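Local atomic coordinates of choline dehydrogenase and related flavoproteins (Aspergillus oryzae, PDB entry 3Q9T), a protein that oxidises formate as a flavin-dependent formate oxidase of the glucose-methanol-choline oxidoreductase family, carrying 8-formyl-FAD at its catalytic site. Residues Asp57-Lys62 and Gly401-Trp406; Gly380-Ser385 and Gln389-Leu394; Lys537-Asp542 and Lys570-Asp575. All coordinates share one frame; numbering follows the deposited sequence. Where two conformers were deposited one is given.

Contact 1: residues Asp57-Lys62 and Gly401-Trp406; sequences DLRNSK and GTAFQW
Arg-59 and Trp-406 both hold CG anti to their own carbonyl carbon (chi1 -70° in each), and a bend at chi3 in Arg-59 then lays its guanidinium over the indole. The two planes lie only 7° apart. NH1 sits over one face near the rim of the five-membered ring, 3.2 Å from Trp-406 NE1; both nitrogens are donors, so the nearly parallel groups are in van der Waals contact and not hydrogen-bonded. The indole N-H is spent on Ala-403 O, 2.8 Å from NE1, in a bent bond of 136° whose donor stands well above the carbonyl plane. Further back along the arginine, NE passes 3.7 Å from Ala-403 CA, on the same side of the guanidinium as the indole. A water in the guanidinium plane accepts from Arg-59 NE at 3.2 Å and lies 2.7 Å from Thr-402 OG1, linking the loops where they do not bond directly. Ala-403 also touches Tyr-98, an FAD-binding residue, and Arg-59 comes within about 5 Å of the cofactor. The guanidinium charge would probably bring some electrostatic attraction to the indole face; contact between flat groups and a water bridge thus join the loops here.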
loop_
_atom_site.group_PDB
_atom_site.type_symbol
_atom_site.label_atom_id
_atom_site.label_comp_id
_atom_site.label_asym_id
_atom_site.label_seq_id
_atom_site.Cartn_x
_atom_site.Cartn_y
_atom_site.Cartn_z
ATOM N N ASP A 57 19.606 -10.406 3.317
ATOM C CA ASP A 57 19.156 -10.625 4.681
ATOM C C ASP A 57 19.261 -9.374 5.544
ATOM O O ASP A 57 18.710 -9.353 6.630
ATOM C CB ASP A 57 19.976 -11.732 5.354
ATOM C CG ASP A 57 19.767 -13.097 4.717
ATOM O OD1 ASP A 57 18.631 -13.390 4.281
ATOM O OD2 ASP A 57 20.747 -13.878 4.659
ATOM N N LEU A 58 19.989 -8.350 5.090
ATOM C CA LEU A 58 20.119 -7.102 5.860
ATOM C C LEU A 58 18.861 -6.221 5.822
ATOM O O LEU A 58 18.741 -5.274 6.607
ATOM C CB LEU A 58 21.326 -6.277 5.400
ATOM C CG LEU A 58 22.709 -6.875 5.651
ATOM C CD1 LEU A 58 23.759 -6.110 4.851
ATOM C CD2 LEU A 58 23.058 -6.906 7.133
ATOM N N ARG A 59 17.937 -6.518 4.910
ATOM C CA ARG A 59 16.645 -5.842 4.901
ATOM C C ARG A 59 15.906 -6.152 6.201
ATOM O O ARG A 59 15.888 -7.290 6.657
ATOM C CB ARG A 59 15.792 -6.273 3.701
ATOM C CG ARG A 59 16.290 -5.783 2.340
ATOM C CD ARG A 59 15.144 -5.744 1.290
ATOM N NE ARG A 59 14.283 -6.897 1.464
ATOM C CZ ARG A 59 12.957 -6.876 1.476
ATOM N NH1 ARG A 59 12.284 -5.746 1.287
ATOM N NH2 ARG A 59 12.304 -8.009 1.672
ATOM N N ASN A 60 15.306 -5.132 6.794
ATOM C CA ASN A 60 14.647 -5.258 8.091
ATOM C C ASN A 60 15.536 -5.560 9.288
ATOM O O ASN A 60 15.035 -5.703 10.406
ATOM C CB ASN A 60 13.500 -6.261 8.024
ATOM C CG ASN A 60 12.315 -5.708 7.271
ATOM O OD1 ASN A 60 11.832 -4.620 7.588
ATOM N ND2 ASN A 60 11.862 -6.431 6.242
ATOM N N SER A 61 16.842 -5.647 9.076
ATOM C CA SER A 61 17.741 -5.933 10.200
ATOM C C SER A 61 17.989 -4.654 10.984
ATOM O O SER A 61 17.456 -3.594 10.646
ATOM C CB SER A 61 19.074 -6.512 9.712
ATOM O OG SER A 61 19.849 -5.521 9.051
ATOM N N LYS A 62 18.813 -4.738 12.019
ATOM C CA LYS A 62 19.109 -3.544 12.802
ATOM C C LYS A 62 19.891 -2.507 11.984
ATOM O O LYS A 62 19.953 -1.346 12.369
ATOM C CB LYS A 62 19.875 -3.890 14.083
ATOM C CG LYS A 62 21.313 -4.324 13.863
ATOM C CD LYS A 62 22.068 -4.393 15.195
ATOM C CE LYS A 62 22.293 -2.998 15.785
ATOM N NZ LYS A 62 23.429 -2.957 16.765
ATOM N N GLY A 401 15.539 -14.194 -4.982
ATOM C CA GLY A 401 15.977 -13.056 -4.192
ATOM C C GLY A 401 14.857 -12.361 -3.428
ATOM O O GLY A 401 14.026 -11.664 -4.027
ATOM N N THR A 402 14.852 -12.530 -2.105
ATOM C CA THR A 402 13.817 -11.952 -1.253
ATOM C C THR A 402 13.779 -10.452 -1.411
ATOM O O THR A 402 12.716 -9.867 -1.300
ATOM C CB THR A 402 14.043 -12.252 0.238
ATOM O OG1 THR A 402 15.413 -11.986 0.563
ATOM C CG2 THR A 402 13.723 -13.718 0.544
ATOM N N ALA A 403 14.939 -9.834 -1.656
ATOM C CA ALA A 403 15.011 -8.377 -1.804
ATOM C C ALA A 403 14.204 -7.864 -2.992
ATOM O O ALA A 403 13.930 -6.666 -3.090
ATOM C CB ALA A 403 16.463 -7.908 -1.917
ATOM N N PHE A 404 13.835 -8.764 -3.900
ATOM C CA PHE A 404 13.143 -8.366 -5.124
ATOM C C PHE A 404 11.778 -9.025 -5.284
ATOM O O PHE A 404 11.252 -9.089 -6.386
ATOM C CB PHE A 404 14.001 -8.694 -6.338
ATOM C CG PHE A 404 15.308 -7.964 -6.367
ATOM C CD1 PHE A 404 15.359 -6.631 -6.741
ATOM C CD2 PHE A 404 16.491 -8.611 -6.019
ATOM C CE1 PHE A 404 16.558 -5.952 -6.777
ATOM C CE2 PHE A 404 17.715 -7.926 -6.066
ATOM C CZ PHE A 404 17.733 -6.594 -6.446
ATOM N N GLN A 405 11.221 -9.517 -4.181
ATOM C CA GLN A 405 9.951 -10.241 -4.186
ATOM C C GLN A 405 9.268 -9.934 -2.867
ATOM O O GLN A 405 9.214 -10.766 -1.958
ATOM C CB GLN A 405 10.174 -11.752 -4.293
ATOM C CG GLN A 405 10.691 -12.234 -5.629
ATOM C CD GLN A 405 9.654 -12.171 -6.732
ATOM O OE1 GLN A 405 9.016 -13.170 -7.034
ATOM N NE2 GLN A 405 9.493 -11.004 -7.349
ATOM N N TRP A 406 8.760 -8.720 -2.762
ATOM C CA TRP A 406 8.353 -8.191 -1.468
ATOM C C TRP A 406 7.051 -8.812 -0.967
ATOM O O TRP A 406 6.766 -8.764 0.221
ATOM C CB TRP A 406 8.214 -6.672 -1.547
ATOM C CG TRP A 406 9.503 -5.947 -1.690
ATOM C CD1 TRP A 406 10.760 -6.488 -1.731
ATOM C CD2 TRP A 406 9.670 -4.536 -1.795
ATOM N NE1 TRP A 406 11.694 -5.495 -1.859
ATOM C CE2 TRP A 406 11.053 -4.288 -1.901
ATOM C CE3 TRP A 406 8.784 -3.454 -1.808
ATOM C CZ2 TRP A 406 11.571 -3.008 -2.019
ATOM C CZ3 TRP A 406 9.300 -2.182 -1.928
ATOM C CH2 TRP A 406 10.683 -1.970 -2.026
HETATM O O HOH W 1 15.390 -9.800 2.124
#

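Contact 2: residues Gly380-Ser385 and Gln389-Leu394; sequences GKDPFS and QPHFEL
A short local turn brings Ser-385 CA to 5.1 Å from Gln-389 CA, after which the chain bends and runs on into strand 392-397 of the large mixed sheet. Within 380-385 Asp-382 forms an Asx motif: its OD1 accepts from Ser-385 N at 2.8 Å. The same oxygen reaches across to 389-394, where His-391 NE2 donates to Asp-382 OD1 at 2.9 Å in a nearly straight bond of 176°. This His-carboxylate bond lies in the imidazole plane but meets OD1 on its syn side, 34° out of the carboxylate plane, and the two flat groups stand almost perpendicular. The serine amide comes to OD1 from the opposite face, so the oxygen is gripped from both sides. Asp-382 CG is anti to its backbone N (chi1 172°), which turns the carboxylate toward the histidine. Arg-360 adds a salt bridge to OD1, and Tyr-371 hydrogen-bonds OD2; these partners would be expected to stabilise the buried negative charge. On its other nitrogen, ND1, His-391 is bonded to the backbone N of Ile-361, which helps fix the ring's rotation.

Phe-384 packs against His-391 in an offset edge-to-face stack, its edge turned to the face of the His-391 ring with centroids 6.0 Å apart. Its CB rests 3.8 Å from His-391 CD2, and the Phe-384 side chain also touches Leu-455 and Ala-459 of helix 454-473. The contact thus pins the loop after helix 369-377 to the start of the strand. A second polar tie closes the turn: Ser-385 OG donates to Pro-390 O at 2.7 Å, approaching from above the carbonyl plane.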
loop_
_atom_site.group_PDB
_atom_site.type_symbol
_atom_site.label_atom_id
_atom_site.label_comp_id
_atom_site.label_asym_id
_atom_site.label_seq_id
_atom_site.Cartn_x
_atom_site.Cartn_y
_atom_site.Cartn_z
ATOM N N GLY A 380 10.041 13.174 -33.000
ATOM C CA GLY A 380 10.720 12.010 -33.552
ATOM C C GLY A 380 11.859 11.466 -32.710
ATOM O O GLY A 380 12.470 10.457 -33.068
ATOM N N LYS A 381 12.144 12.130 -31.594
ATOM C CA LYS A 381 13.144 11.665 -30.640
ATOM C C LYS A 381 12.523 10.744 -29.581
ATOM O O LYS A 381 11.487 11.058 -29.004
ATOM C CB LYS A 381 13.805 12.861 -29.940
ATOM C CG LYS A 381 14.534 13.837 -30.866
ATOM C CD LYS A 381 15.863 13.257 -31.353
ATOM C CE LYS A 381 16.551 14.171 -32.380
ATOM N NZ LYS A 381 17.709 13.510 -33.067
ATOM N N ASP A 382 13.170 9.613 -29.326
ATOM C CA ASP A 382 12.773 8.705 -28.259
ATOM C C ASP A 382 12.651 9.449 -26.939
ATOM O O ASP A 382 13.617 10.055 -26.481
ATOM C CB ASP A 382 13.821 7.592 -28.117
ATOM C CG ASP A 382 13.583 6.716 -26.911
ATOM O OD1 ASP A 382 14.579 6.314 -26.269
ATOM O OD2 ASP A 382 12.401 6.424 -26.602
ATOM N N PRO A 383 11.459 9.404 -26.318
ATOM C CA PRO A 383 11.251 10.083 -25.029
ATOM C C PRO A 383 12.192 9.617 -23.931
ATOM O O PRO A 383 12.648 10.445 -23.157
ATOM C CB PRO A 383 9.796 9.728 -24.665
ATOM C CG PRO A 383 9.128 9.453 -25.990
ATOM C CD PRO A 383 10.206 8.856 -26.874
ATOM N N PHE A 384 12.469 8.318 -23.855
ATOM C CA PHE A 384 13.259 7.782 -22.745
ATOM C C PHE A 384 14.754 8.085 -22.836
ATOM O O PHE A 384 15.349 8.674 -21.914
ATOM C CB PHE A 384 13.047 6.263 -22.608
ATOM C CG PHE A 384 11.602 5.860 -22.551
ATOM C CD1 PHE A 384 10.876 5.990 -21.374
ATOM C CD2 PHE A 384 10.972 5.349 -23.671
ATOM C CE1 PHE A 384 9.543 5.628 -21.324
ATOM C CE2 PHE A 384 9.643 4.985 -23.626
ATOM C CZ PHE A 384 8.924 5.122 -22.450
ATOM N N SER A 385 15.356 7.672 -23.941
ATOM C CA SER A 385 16.806 7.760 -24.107
ATOM C C SER A 385 17.147 8.360 -25.471
ATOM O O SER A 385 17.649 7.659 -26.348
ATOM C CB SER A 385 17.421 6.364 -24.010
ATOM O OG SER A 385 17.228 5.792 -22.732
ATOM N N GLN A 389 21.273 6.169 -24.946
ATOM C CA GLN A 389 21.391 5.471 -23.661
ATOM C C GLN A 389 20.589 4.168 -23.642
ATOM O O GLN A 389 19.651 3.999 -24.432
ATOM C CB GLN A 389 20.874 6.360 -22.520
ATOM C CG GLN A 389 21.579 7.688 -22.348
ATOM C CD GLN A 389 20.745 8.861 -22.850
ATOM O OE1 GLN A 389 20.659 9.902 -22.192
ATOM N NE2 GLN A 389 20.131 8.698 -24.024
ATOM N N PRO A 390 20.914 3.254 -22.713
ATOM C CA PRO A 390 20.097 2.047 -22.576
ATOM C C PRO A 390 18.678 2.430 -22.182
ATOM O O PRO A 390 18.441 3.562 -21.757
ATOM C CB PRO A 390 20.739 1.319 -21.390
ATOM C CG PRO A 390 22.118 1.881 -21.280
ATOM C CD PRO A 390 22.029 3.292 -21.753
ATOM N N HIS A 391 17.745 1.497 -22.332
ATOM C CA HIS A 391 16.430 1.633 -21.716
ATOM C C HIS A 391 16.363 0.894 -20.379
ATOM O O HIS A 391 15.655 1.319 -19.459
ATOM C CB HIS A 391 15.347 1.114 -22.656
ATOM C CG HIS A 391 15.121 1.987 -23.842
ATOM N ND1 HIS A 391 14.944 1.487 -25.113
ATOM C CD2 HIS A 391 15.044 3.335 -23.952
ATOM C CE1 HIS A 391 14.752 2.488 -25.956
ATOM N NE2 HIS A 391 14.817 3.621 -25.278
ATOM N N PHE A 392 17.099 -0.210 -20.268
ATOM C CA PHE A 392 17.045 -1.026 -19.056
ATOM C C PHE A 392 18.403 -1.461 -18.564
ATOM O O PHE A 392 19.357 -1.530 -19.329
ATOM C CB PHE A 392 16.185 -2.271 -19.268
ATOM C CG PHE A 392 14.731 -1.966 -19.439
ATOM C CD1 PHE A 392 13.868 -2.036 -18.350
ATOM C CD2 PHE A 392 14.229 -1.574 -20.682
ATOM C CE1 PHE A 392 12.514 -1.730 -18.506
ATOM C CE2 PHE A 392 12.885 -1.270 -20.849
ATOM C CZ PHE A 392 12.022 -1.340 -19.758
ATOM N N GLU A 393 18.471 -1.717 -17.260
ATOM C CA GLU A 393 19.486 -2.609 -16.714
ATOM C C GLU A 393 18.743 -3.877 -16.350
ATOM O O GLU A 393 17.773 -3.843 -15.581
ATOM C CB GLU A 393 20.190 -2.034 -15.479
ATOM C CG GLU A 393 20.938 -3.105 -14.681
ATOM C CD GLU A 393 21.877 -2.543 -13.605
ATOM O OE1 GLU A 393 22.407 -3.347 -12.801
ATOM O OE2 GLU A 393 22.107 -1.314 -13.565
ATOM N N LEU A 394 19.173 -4.985 -16.939
ATOM C CA LEU A 394 18.612 -6.291 -16.629
ATOM C C LEU A 394 19.587 -7.098 -15.785
ATOM O O LEU A 394 20.629 -7.554 -16.272
ATOM C CB LEU A 394 18.284 -7.040 -17.915
ATOM C CG LEU A 394 17.331 -6.274 -18.813
ATOM C CD1 LEU A 394 17.087 -7.028 -20.143
ATOM C CD2 LEU A 394 16.033 -6.018 -18.048
#

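Contact 3: residues Lys537-Asp542 and Lys570-Asp575; sequences KLRVAD and KAEHKD. With FAY ([(2R,3S,4R,5R)-5-(6-amino-9H-purin-9-yl)-3,4-dihydroxytetrahydrofuran-2-yl]methyl (2R,3S,4S)-5-(8-formyl-7-methyl-2,4-dioxo-3,4-dihydrobenzo[g]pteridin-10(2H)-yl)-2,3,4-trihydroxypentyl dihydrogen diphosphate), chain D.
Arg-539 and Glu-572 meet through the ends of two long, bent side chains, one from strand 538-540 and the other from the last turn of a helix. The arginine keeps CG anti to its carbonyl carbon and kinks at chi3 (122°); the glutamate starts anti to its backbone N (chi1 173°) and bends at chi2. Guanidinium and carboxylate arrive with their planes 57° apart, and Arg-539 NH1 stops 3.8 Å from Glu-572 OE2, a long salt bridge. A water bridges the two groups: it accepts from Arg-539 NH2 at 2.7 Å and donates to Glu-572 OE2, also at 2.7 Å.

Both charges have further partners. Arg-539 NE donates to Lys-529 O and NH1 pairs with Glu-261, while Glu-572 OE2 is bridged to Lys-531. Glu-261 also accepts from His-573 NE2, so strand 261-264, the arginine and the chain just past the helix end share one polar network. CG of Glu-572 lies 3.8 Å above the plane of the His-573 ring, toward its rim.

At the far end of the strand segment, Asp-542 CB approaches the cofactor phosphate oxygen O2P to 3.2 Å, and Asp-542 OD2 is held by Gly-267 N and Thr-271. Strand 538-540 lies beside 261-264 in the parallel sheet, flanked by helix 555-572, as in the Rossmann-like FAD-binding fold of GMC oxidoreductases.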
loop_
_atom_site.group_PDB
_atom_site.type_symbol
_atom_site.label_atom_id
_atom_site.label_comp_id
_atom_site.label_asym_id
_atom_site.label_seq_id
_atom_site.Cartn_x
_atom_site.Cartn_y
_atom_site.Cartn_z
ATOM N N LYS A 537 29.987 27.767 4.468
ATOM C CA LYS A 537 30.589 26.689 5.256
ATOM C C LYS A 537 29.731 25.416 5.341
ATOM O O LYS A 537 29.879 24.626 6.275
ATOM C CB LYS A 537 30.941 27.183 6.667
ATOM C CG LYS A 537 31.974 28.309 6.714
ATOM C CD LYS A 537 32.452 28.528 8.156
ATOM C CE LYS A 537 33.720 29.367 8.248
ATOM N NZ LYS A 537 33.458 30.822 8.062
ATOM N N LEU A 538 28.832 25.229 4.376
ATOM C CA LEU A 538 27.948 24.066 4.358
ATOM C C LEU A 538 27.887 23.465 2.964
ATOM O O LEU A 538 27.496 24.133 2.013
ATOM C CB LEU A 538 26.514 24.442 4.780
ATOM C CG LEU A 538 25.513 23.273 4.789
ATOM C CD1 LEU A 538 26.051 22.116 5.633
ATOM C CD2 LEU A 538 24.119 23.690 5.270
ATOM N N ARG A 539 28.250 22.193 2.848
ATOM C CA ARG A 539 28.188 21.510 1.565
ATOM C C ARG A 539 27.391 20.224 1.718
ATOM O O ARG A 539 27.228 19.720 2.829
ATOM C CB ARG A 539 29.600 21.215 1.046
ATOM C CG ARG A 539 30.366 22.459 0.617
ATOM C CD ARG A 539 31.845 22.173 0.453
ATOM N NE ARG A 539 32.299 22.480 -0.891
ATOM C CZ ARG A 539 33.332 23.264 -1.200
ATOM N NH1 ARG A 539 34.077 23.853 -0.265
ATOM N NH2 ARG A 539 33.613 23.446 -2.474
ATOM N N VAL A 540 26.884 19.710 0.605
ATOM C CA VAL A 540 26.217 18.419 0.598
ATOM C C VAL A 540 26.981 17.489 -0.315
ATOM O O VAL A 540 27.296 17.855 -1.451
ATOM C CB VAL A 540 24.771 18.520 0.093
ATOM C CG1 VAL A 540 24.145 17.133 0.018
ATOM C CG2 VAL A 540 23.970 19.425 1.008
ATOM N N ALA A 541 27.305 16.301 0.197
ATOM C CA ALA A 541 27.952 15.285 -0.613
ATOM C C ALA A 541 27.257 13.950 -0.370
ATOM O O ALA A 541 27.461 13.308 0.659
ATOM C CB ALA A 541 29.474 15.216 -0.329
ATOM N N ASP A 542 26.392 13.583 -1.320
ATOM C CA ASP A 542 25.653 12.325 -1.308
ATOM C C ASP A 542 24.689 12.296 -2.501
ATOM O O ASP A 542 24.663 13.238 -3.315
ATOM C CB ASP A 542 24.929 12.088 0.036
ATOM C CG ASP A 542 23.821 13.090 0.304
ATOM O OD1 ASP A 542 23.204 13.567 -0.667
ATOM O OD2 ASP A 542 23.557 13.403 1.495
ATOM N N LYS A 570 39.442 20.889 -0.865
ATOM C CA LYS A 570 40.891 21.039 -0.748
ATOM C C LYS A 570 41.388 22.232 -1.545
ATOM O O LYS A 570 42.286 22.941 -1.100
ATOM C CB LYS A 570 41.621 19.781 -1.206
ATOM C CG LYS A 570 41.468 18.593 -0.266
ATOM C CD LYS A 570 42.357 17.427 -0.707
ATOM C CE LYS A 570 42.072 16.180 0.113
ATOM N NZ LYS A 570 42.861 15.010 -0.363
ATOM N N ALA A 571 40.803 22.448 -2.719
ATOM C CA ALA A 571 41.216 23.553 -3.567
ATOM C C ALA A 571 40.914 24.876 -2.885
ATOM O O ALA A 571 41.617 25.872 -3.081
ATOM C CB ALA A 571 40.529 23.482 -4.922
ATOM N N GLU A 572 39.860 24.886 -2.081
ATOM C CA GLU A 572 39.467 26.098 -1.392
ATOM C C GLU A 572 40.370 26.418 -0.204
ATOM O O GLU A 572 40.717 27.574 0.009
ATOM C CB GLU A 572 38.019 26.005 -0.936
ATOM C CG GLU A 572 37.609 27.167 -0.068
ATOM C CD GLU A 572 36.164 27.521 -0.266
ATOM O OE1 GLU A 572 35.570 28.124 0.650
ATOM O OE2 GLU A 572 35.633 27.194 -1.347
ATOM N N HIS A 573 40.754 25.402 0.562
ATOM C CA HIS A 573 41.586 25.627 1.746
ATOM C C HIS A 573 43.088 25.434 1.482
ATOM O O HIS A 573 43.723 24.483 1.963
ATOM C CB HIS A 573 41.083 24.776 2.910
ATOM C CG HIS A 573 39.657 25.053 3.258
ATOM N ND1 HIS A 573 39.291 25.978 4.211
ATOM C CD2 HIS A 573 38.503 24.563 2.746
ATOM C CE1 HIS A 573 37.973 26.037 4.280
ATOM N NE2 HIS A 573 37.472 25.184 3.405
ATOM N N LYS A 574 43.638 26.367 0.711
ATOM C CA LYS A 574 45.049 26.351 0.327
ATOM C C LYS A 574 45.972 26.129 1.514
ATOM O O LYS A 574 46.908 25.331 1.438
ATOM C CB LYS A 574 45.428 27.673 -0.348
ATOM C CG LYS A 574 45.403 27.649 -1.868
ATOM C CD LYS A 574 44.058 27.228 -2.411
ATOM C CE LYS A 574 43.947 27.576 -3.890
ATOM N NZ LYS A 574 44.202 29.034 -4.114
ATOM N N ASP A 575 45.711 26.837 2.609
ATOM C CA ASP A 575 46.592 26.754 3.764
ATOM C C ASP A 575 46.662 25.331 4.340
ATOM O O ASP A 575 47.606 24.992 5.051
ATOM C CB ASP A 575 46.190 27.773 4.842
ATOM C CG ASP A 575 44.895 27.412 5.533
ATOM O OD1 ASP A 575 44.801 27.615 6.766
ATOM O OD2 ASP A 575 43.974 26.923 4.844
HETATM P P FAY D . 24.738 8.011 0.132
HETATM N N1 FAY D . 23.938 0.984 -5.965
HETATM C C2 FAY D . 24.843 0.296 -6.771
HETATM O O2 FAY D . 25.677 0.913 -7.424
HETATM N N3 FAY D . 25.132 -1.023 -6.494
HETATM C C4 FAY D . 24.178 -1.789 -5.870
HETATM O O4 FAY D . 24.046 -2.966 -6.254
HETATM N N5 FAY D . 22.293 -1.851 -4.408
HETATM C C6 FAY D . 20.822 -2.022 -2.584
HETATM C C7 FAY D . 20.164 -1.473 -1.498
HETATM C C8 FAY D . 20.290 -0.105 -1.237
HETATM O O8 FAY D . 19.989 1.550 0.395
HETATM C C9 FAY D . 21.176 0.665 -2.002
HETATM P PA FAY D . 24.038 6.643 2.508
HETATM C "C1'" FAY D . 22.770 2.417 -3.742
HETATM C C10 FAY D . 23.107 0.292 -5.116
HETATM N N10 FAY D . 22.496 0.941 -4.040
HETATM N N1A FAY D . 21.493 11.172 12.131
HETATM O O1A FAY D . 22.748 6.026 2.937
HETATM C C1B FAY D . 23.399 8.371 8.119
HETATM O O1P FAY D . 26.095 8.441 0.633
HETATM C "C2'" FAY D . 24.073 2.610 -2.932
HETATM O "O2'" FAY D . 24.077 1.666 -1.922
HETATM C C2A FAY D . 22.734 10.571 12.036
HETATM O O2A FAY D . 25.057 5.655 2.029
HETATM C C2B FAY D . 22.951 6.993 7.666
HETATM O O2B FAY D . 22.939 6.038 8.711
HETATM O O2P FAY D . 24.086 9.108 -0.690
HETATM C "C3'" FAY D . 24.494 3.994 -2.337
HETATM O "O3'" FAY D . 25.075 3.953 -1.036
HETATM N N3A FAY D . 23.085 9.859 10.900
HETATM C C3B FAY D . 24.007 6.661 6.635
HETATM O O3B FAY D . 25.142 6.163 7.299
HETATM O O3P FAY D . 23.758 7.735 1.381
HETATM C "C4'" FAY D . 23.415 5.047 -2.309
HETATM O "O4'" FAY D . 22.857 5.063 -3.620
HETATM C C4A FAY D . 22.203 9.757 9.873
HETATM C C4B FAY D . 24.387 8.006 6.065
HETATM O O4B FAY D . 23.872 8.988 6.949
HETATM C C4X FAY D . 23.154 -1.114 -5.180
HETATM C "C5'" FAY D . 23.997 6.423 -1.904
HETATM O "O5'" FAY D . 24.755 6.597 -0.698
HETATM C C5A FAY D . 20.952 10.363 9.947
HETATM C C5B FAY D . 23.840 8.188 4.663
HETATM O O5B FAY D . 24.649 7.444 3.785
HETATM C C5X FAY D . 21.523 -1.205 -3.466
HETATM C C6A FAY D . 20.587 11.074 11.089
HETATM N N6A FAY D . 19.348 11.572 11.202
HETATM N N7A FAY D . 20.297 10.106 8.797
HETATM C C7M FAY D . 19.182 -2.341 -0.748
HETATM C C8A FAY D . 21.091 9.368 7.992
HETATM C C8M FAY D . 19.915 0.375 0.112
HETATM C C9A FAY D . 21.764 0.143 -3.153
HETATM N N9A FAY D . 22.266 9.142 8.647
HETATM O O HOH W 2 34.869 25.658 -3.480
#

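How the contacts relate
Contact 2 is fully buried, whereas contacts 1 and 3 are partly buried and each uses a water to join an arginine to its partner. No segment is shared, but strands 392-397 and 415-423 pair in the large mixed sheet: contact 2 sits at the start of the first, and contact 1 uses the loop between them. Their nearest atoms are about 9 Å apart. Contact 3 belongs to the parallel FAD-binding sheet, across the chain's centre from contact 1, their centres about 36 Å apart. Chemistry follows place: cation over indole beside the flavin, direct hydrogen bonds where every touching residue is buried, and a long, water-assisted ion pair near the surface.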